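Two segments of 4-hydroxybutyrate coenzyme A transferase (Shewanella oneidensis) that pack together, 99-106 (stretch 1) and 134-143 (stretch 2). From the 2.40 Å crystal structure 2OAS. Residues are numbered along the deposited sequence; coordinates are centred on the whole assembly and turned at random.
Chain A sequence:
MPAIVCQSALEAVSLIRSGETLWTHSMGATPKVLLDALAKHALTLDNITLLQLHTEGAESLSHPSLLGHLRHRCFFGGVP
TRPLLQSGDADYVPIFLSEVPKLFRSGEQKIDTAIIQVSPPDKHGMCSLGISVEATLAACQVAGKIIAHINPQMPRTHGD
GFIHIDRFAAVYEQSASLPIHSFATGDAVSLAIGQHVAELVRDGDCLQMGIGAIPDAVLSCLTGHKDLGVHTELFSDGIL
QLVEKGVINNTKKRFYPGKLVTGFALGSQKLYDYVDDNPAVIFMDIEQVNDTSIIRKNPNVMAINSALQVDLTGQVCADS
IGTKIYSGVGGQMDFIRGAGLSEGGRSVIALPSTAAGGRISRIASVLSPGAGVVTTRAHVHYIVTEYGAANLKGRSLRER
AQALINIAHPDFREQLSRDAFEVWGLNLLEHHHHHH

Stretch 1 99-106: EVPKLFRS
Stretch 2, residues 134-143: EATLAACQVA

Ala-138 sits where the two stretches come closest in CA register. Its methyl points toward stretch 1 and meets Pro-101, CB to CB at 3.7 Å, where the CA atoms of Pro-101 and Ala-138 lie 5.2 Å apart. The helix of stretch 1 and helix 136-142 run in the same direction, at 2° to each other, with their axes 8.6 Å apart at closest approach. The register continues with CA of Phe-104 6.3 Å from CA of Ala-139 and CA of Arg-105 6.4 Å from CA of Val-142.

One turn earlier, Ala-135, at phi/psi -107/5 just before its helix, offers CB to Val-100 CG1 at 3.8 Å and to Pro-101 CG at 4.0 Å. Val-100 is t; Pro-101 has a C-gamma exo pucker. Phe-104 supplies the large apolar group: CA-to-CB points toward stretch 2, and chi1 -65° (m) with chi2 -21° brings the ring to the alanines. Phe-104 CE2 lies 3.9 Å from Ala-139 CB, and Ala-135 O approaches the ring edge, 4.0 Å from Phe-104 CE2. The ring packs against these small residues, and Val-142, m, covers its root, with CG2 3.8 Å from Phe-104 CB and CG1 3.5 Å from Phe-104 O.

Backbone hydrogen bonds such as Arg-105 N to Pro-101 O (2.9 Å) and Ala-139 N to Ala-135 O (3.0 Å) hold these turns in shape.

At the polar edge, Arg-105 starts sideways, but its chain (chi1 -81°, chi2 148°, chi3 -179°, chi4 167°) brings the guanidinium over Ala-138, Arg-105 CZ to Ala-138 CB 3.5 Å. The flat cation covers this methyl with one face, while its edge meets both Gln-141 OE1 and Leu-137 CD1. Arg-105 NH2 donates a hydrogen bond to Gln-141 OE1 at 3.2 Å and 153°. The CA-to-CB bond of Gln-141 points toward stretch 1, with chi1 -119°, chi2 89° and chi3 107°. Leu-137 (t, m) brings CD1 to 3.3 Å from Arg-105 NH2. The contact buries 413 Å², both sides summed.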

ATOM      1  N   GLU A  99       6.417  -8.993  -4.914  1.00 34.93           N
ATOM      2  CA  GLU A  99       6.179 -10.084  -3.967  1.00 36.46           C
ATOM      3  C   GLU A  99       6.243 -11.452  -4.641  1.00 35.87           C
ATOM      4  O   GLU A  99       6.329 -12.475  -3.968  1.00 36.13           O
ATOM      5  CB  GLU A  99       4.803  -9.957  -3.302  1.00 39.27           C
ATOM      6  CG  GLU A  99       4.537  -8.690  -2.506  1.00 42.92           C
ATOM      7  CD  GLU A  99       5.374  -8.578  -1.247  1.00 44.63           C
ATOM      8  OE1 GLU A  99       5.404  -9.542  -0.454  1.00 44.00           O
ATOM      9  OE2 GLU A  99       5.992  -7.508  -1.044  1.00 47.78           O
ATOM     10  N   VAL A 100       6.205 -11.480  -5.966  1.00 35.55           N
ATOM     11  CA  VAL A 100       6.229 -12.750  -6.669  1.00 34.33           C
ATOM     12  C   VAL A 100       7.509 -13.543  -6.418  1.00 35.10           C
ATOM     13  O   VAL A 100       7.452 -14.736  -6.161  1.00 33.15           O
ATOM     14  CB  VAL A 100       6.030 -12.543  -8.170  1.00 34.26           C
ATOM     15  CG1 VAL A 100       5.935 -13.881  -8.876  1.00 31.87           C
ATOM     16  CG2 VAL A 100       4.762 -11.720  -8.405  1.00 33.22           C
ATOM     17  N   PRO A 101       8.682 -12.898  -6.493  1.00 37.04           N
ATOM     18  CA  PRO A 101       9.954 -13.600  -6.263  1.00 38.34           C
ATOM     19  C   PRO A 101       9.989 -14.238  -4.882  1.00 39.09           C
ATOM     20  O   PRO A 101      10.506 -15.346  -4.706  1.00 38.66           O
ATOM     21  CB  PRO A 101      10.990 -12.493  -6.390  1.00 37.03           C
ATOM     22  CG  PRO A 101      10.384 -11.598  -7.401  1.00 38.84           C
ATOM     23  CD  PRO A 101       8.937 -11.514  -6.915  1.00 38.71           C
ATOM     24  N   LYS A 102       9.424 -13.532  -3.910  1.00 39.18           N
ATOM     25  CA  LYS A 102       9.380 -14.019  -2.536  1.00 40.47           C
ATOM     26  C   LYS A 102       8.465 -15.242  -2.383  1.00 40.91           C
ATOM     27  O   LYS A 102       8.759 -16.155  -1.603  1.00 40.41           O
ATOM     28  CB  LYS A 102       8.907 -12.908  -1.586  1.00 42.11           C
ATOM     29  CG  LYS A 102       8.595 -13.403  -0.174  1.00 44.24           C
ATOM     30  CD  LYS A 102       7.299 -12.766   0.388  1.00 46.47           C
ATOM     31  CE  LYS A 102       6.838 -13.494   1.678  1.00 48.58           C
ATOM     32  NZ  LYS A 102       5.661 -12.875   2.389  1.00 48.28           N
ATOM     33  N   LEU A 103       7.347 -15.249  -3.112  1.00 39.47           N
ATOM     34  CA  LEU A 103       6.395 -16.359  -3.071  1.00 37.04           C
ATOM     35  C   LEU A 103       7.096 -17.621  -3.559  1.00 36.62           C
ATOM     36  O   LEU A 103       6.830 -18.730  -3.087  1.00 35.86           O
ATOM     37  CB  LEU A 103       5.192 -16.065  -3.974  1.00 36.79           C
ATOM     38  CG  LEU A 103       3.958 -16.960  -3.817  1.00 37.46           C
ATOM     39  CD1 LEU A 103       3.256 -16.598  -2.522  1.00 36.73           C
ATOM     40  CD2 LEU A 103       3.001 -16.760  -4.972  1.00 36.68           C
ATOM     41  N   PHE A 104       7.993 -17.452  -4.523  1.00 37.21           N
ATOM     42  CA  PHE A 104       8.720 -18.591  -5.052  1.00 37.62           C
ATOM     43  C   PHE A 104       9.829 -18.986  -4.100  1.00 38.75           C
ATOM     44  O   PHE A 104       9.900 -20.137  -3.668  1.00 39.27           O
ATOM     45  CB  PHE A 104       9.319 -18.282  -6.423  1.00 35.44           C
ATOM     46  CG  PHE A 104       8.305 -18.027  -7.489  1.00 34.12           C
ATOM     47  CD1 PHE A 104       6.997 -18.486  -7.356  1.00 35.62           C
ATOM     48  CD2 PHE A 104       8.662 -17.338  -8.642  1.00 34.17           C
ATOM     49  CE1 PHE A 104       6.049 -18.260  -8.353  1.00 34.33           C
ATOM     50  CE2 PHE A 104       7.728 -17.106  -9.654  1.00 34.37           C
ATOM     51  CZ  PHE A 104       6.413 -17.568  -9.509  1.00 33.97           C
ATOM     52  N   ARG A 105      10.688 -18.031  -3.759  1.00 39.52           N
ATOM     53  CA  ARG A 105      11.811 -18.317  -2.866  1.00 40.21           C
ATOM     54  C   ARG A 105      11.421 -18.849  -1.491  1.00 40.75           C
ATOM     55  O   ARG A 105      12.084 -19.743  -0.968  1.00 41.17           O
ATOM     56  CB  ARG A 105      12.702 -17.077  -2.731  1.00 40.36           C
ATOM     57  CG  ARG A 105      13.659 -16.926  -3.914  1.00 40.38           C
ATOM     58  CD  ARG A 105      13.978 -15.479  -4.258  1.00 39.10           C
ATOM     59  NE  ARG A 105      14.875 -15.432  -5.408  1.00 39.18           N
ATOM     60  CZ  ARG A 105      15.157 -14.341  -6.112  1.00 39.51           C
ATOM     61  NH1 ARG A 105      14.618 -13.168  -5.801  1.00 37.55           N
ATOM     62  NH2 ARG A 105      15.990 -14.438  -7.138  1.00 40.66           N
ATOM     63  N   SER A 106      10.348 -18.313  -0.916  1.00 42.04           N
ATOM     64  CA  SER A 106       9.875 -18.744   0.399  1.00 42.81           C
ATOM     65  C   SER A 106       9.308 -20.153   0.314  1.00 42.38           C
ATOM     66  O   SER A 106       8.949 -20.757   1.323  1.00 41.70           O
ATOM     67  CB  SER A 106       8.776 -17.815   0.900  1.00 42.72           C
ATOM     68  OG  SER A 106       7.601 -17.990   0.127  1.00 43.12           O
ATOM     69  N   GLU A 134      12.269  -9.734 -14.611  1.00 35.15           N
ATOM     70  CA  GLU A 134      11.114  -9.820 -13.715  1.00 36.58           C
ATOM     71  C   GLU A 134      11.261 -10.858 -12.595  1.00 36.15           C
ATOM     72  O   GLU A 134      12.196 -10.786 -11.792  1.00 39.15           O
ATOM     73  CB  GLU A 134       9.816 -10.080 -14.516  1.00 37.75           C
ATOM     74  CG  GLU A 134       9.978 -10.732 -15.911  1.00 40.03           C
ATOM     75  CD  GLU A 134       9.354 -12.116 -15.995  1.00 42.23           C
ATOM     76  OE1 GLU A 134       9.203 -12.664 -17.112  1.00 44.37           O
ATOM     77  OE2 GLU A 134       9.013 -12.663 -14.935  1.00 44.93           O
ATOM     78  N   ALA A 135      10.353 -11.818 -12.537  1.00 34.56           N
ATOM     79  CA  ALA A 135      10.380 -12.838 -11.503  1.00 33.32           C
ATOM     80  C   ALA A 135      10.807 -14.196 -12.013  1.00 33.56           C
ATOM     81  O   ALA A 135      10.804 -15.179 -11.261  1.00 33.01           O
ATOM     82  CB  ALA A 135       9.014 -12.953 -10.870  1.00 34.88           C
ATOM     83  N   THR A 136      11.186 -14.263 -13.282  1.00 33.46           N
ATOM     84  CA  THR A 136      11.608 -15.529 -13.878  1.00 32.53           C
ATOM     85  C   THR A 136      12.925 -16.001 -13.242  1.00 31.74           C
ATOM     86  O   THR A 136      13.125 -17.197 -13.011  1.00 30.31           O
ATOM     87  CB  THR A 136      11.693 -15.394 -15.440  1.00 31.62           C
ATOM     88  OG1 THR A 136      12.312 -16.557 -15.997  1.00 31.59           O
ATOM     89  CG2 THR A 136      12.465 -14.157 -15.834  1.00 33.17           C
ATOM     90  N   LEU A 137      13.796 -15.053 -12.915  1.00 32.08           N
ATOM     91  CA  LEU A 137      15.080 -15.367 -12.293  1.00 31.70           C
ATOM     92  C   LEU A 137      14.829 -16.128 -10.989  1.00 31.59           C
ATOM     93  O   LEU A 137      15.491 -17.131 -10.695  1.00 30.75           O
ATOM     94  CB  LEU A 137      15.836 -14.062 -12.036  1.00 33.36           C
ATOM     95  CG  LEU A 137      17.291 -14.116 -11.575  1.00 34.73           C
ATOM     96  CD1 LEU A 137      17.339 -14.429 -10.111  1.00 37.27           C
ATOM     97  CD2 LEU A 137      18.059 -15.147 -12.388  1.00 36.42           C
ATOM     98  N   ALA A 138      13.843 -15.660 -10.225  1.00 31.31           N
ATOM     99  CA  ALA A 138      13.467 -16.287  -8.959  1.00 31.14           C
ATOM    100  C   ALA A 138      12.820 -17.648  -9.219  1.00 31.10           C
ATOM    101  O   ALA A 138      13.008 -18.608  -8.453  1.00 28.62           O
ATOM    102  CB  ALA A 138      12.505 -15.376  -8.201  1.00 32.51           C
ATOM    103  N   ALA A 139      12.061 -17.730 -10.314  1.00 31.48           N
ATOM    104  CA  ALA A 139      11.390 -18.974 -10.702  1.00 30.96           C
ATOM    105  C   ALA A 139      12.447 -20.005 -11.091  1.00 30.97           C
ATOM    106  O   ALA A 139      12.345 -21.179 -10.745  1.00 28.81           O
ATOM    107  CB  ALA A 139      10.444 -18.715 -11.868  1.00 30.13           C
ATOM    108  N   CYS A 140      13.463 -19.562 -11.819  1.00 32.38           N
ATOM    109  CA  CYS A 140      14.531 -20.479 -12.234  1.00 34.05           C
ATOM    110  C   CYS A 140      15.321 -20.981 -11.033  1.00 34.37           C
ATOM    111  O   CYS A 140      15.963 -22.023 -11.104  1.00 34.84           O
ATOM    112  CB  CYS A 140      15.487 -19.794 -13.203  1.00 33.42           C
ATOM    113  SG  CYS A 140      14.773 -19.533 -14.816  1.00 35.03           S
ATOM    114  N   GLN A 141      15.262 -20.236  -9.933  1.00 35.23           N
ATOM    115  CA  GLN A 141      15.986 -20.608  -8.731  1.00 36.28           C
ATOM    116  C   GLN A 141      15.327 -21.798  -8.034  1.00 36.06           C
ATOM    117  O   GLN A 141      15.993 -22.748  -7.628  1.00 35.32           O
ATOM    118  CB  GLN A 141      16.055 -19.419  -7.756  1.00 39.46           C
ATOM    119  CG  GLN A 141      17.473 -18.928  -7.408  1.00 43.49           C
ATOM    120  CD  GLN A 141      17.997 -17.839  -8.379  1.00 46.54           C
ATOM    121  OE1 GLN A 141      18.085 -16.645  -8.022  1.00 45.27           O
ATOM    122  NE2 GLN A 141      18.334 -18.254  -9.612  1.00 46.78           N
ATOM    123  N   VAL A 142      14.007 -21.749  -7.907  1.00 36.00           N
ATOM    124  CA  VAL A 142      13.291 -22.805  -7.225  1.00 35.37           C
ATOM    125  C   VAL A 142      12.708 -23.871  -8.149  1.00 36.88           C
ATOM    126  O   VAL A 142      12.266 -24.921  -7.693  1.00 37.36           O
ATOM    127  CB  VAL A 142      12.175 -22.207  -6.360  1.00 34.62           C
ATOM    128  CG1 VAL A 142      12.766 -21.202  -5.393  1.00 35.17           C
ATOM    129  CG2 VAL A 142      11.136 -21.526  -7.235  1.00 34.57           C
ATOM    130  N   ALA A 143      12.714 -23.619  -9.449  1.00 36.50           N
ATOM    131  CA  ALA A 143      12.150 -24.583 -10.368  1.00 37.32           C
ATOM    132  C   ALA A 143      12.797 -25.967 -10.281  1.00 37.52           C
ATOM    133  O   ALA A 143      14.021 -26.088 -10.207  1.00 38.71           O
ATOM    134  CB  ALA A 143      12.253 -24.059 -11.779  1.00 37.91           C
TER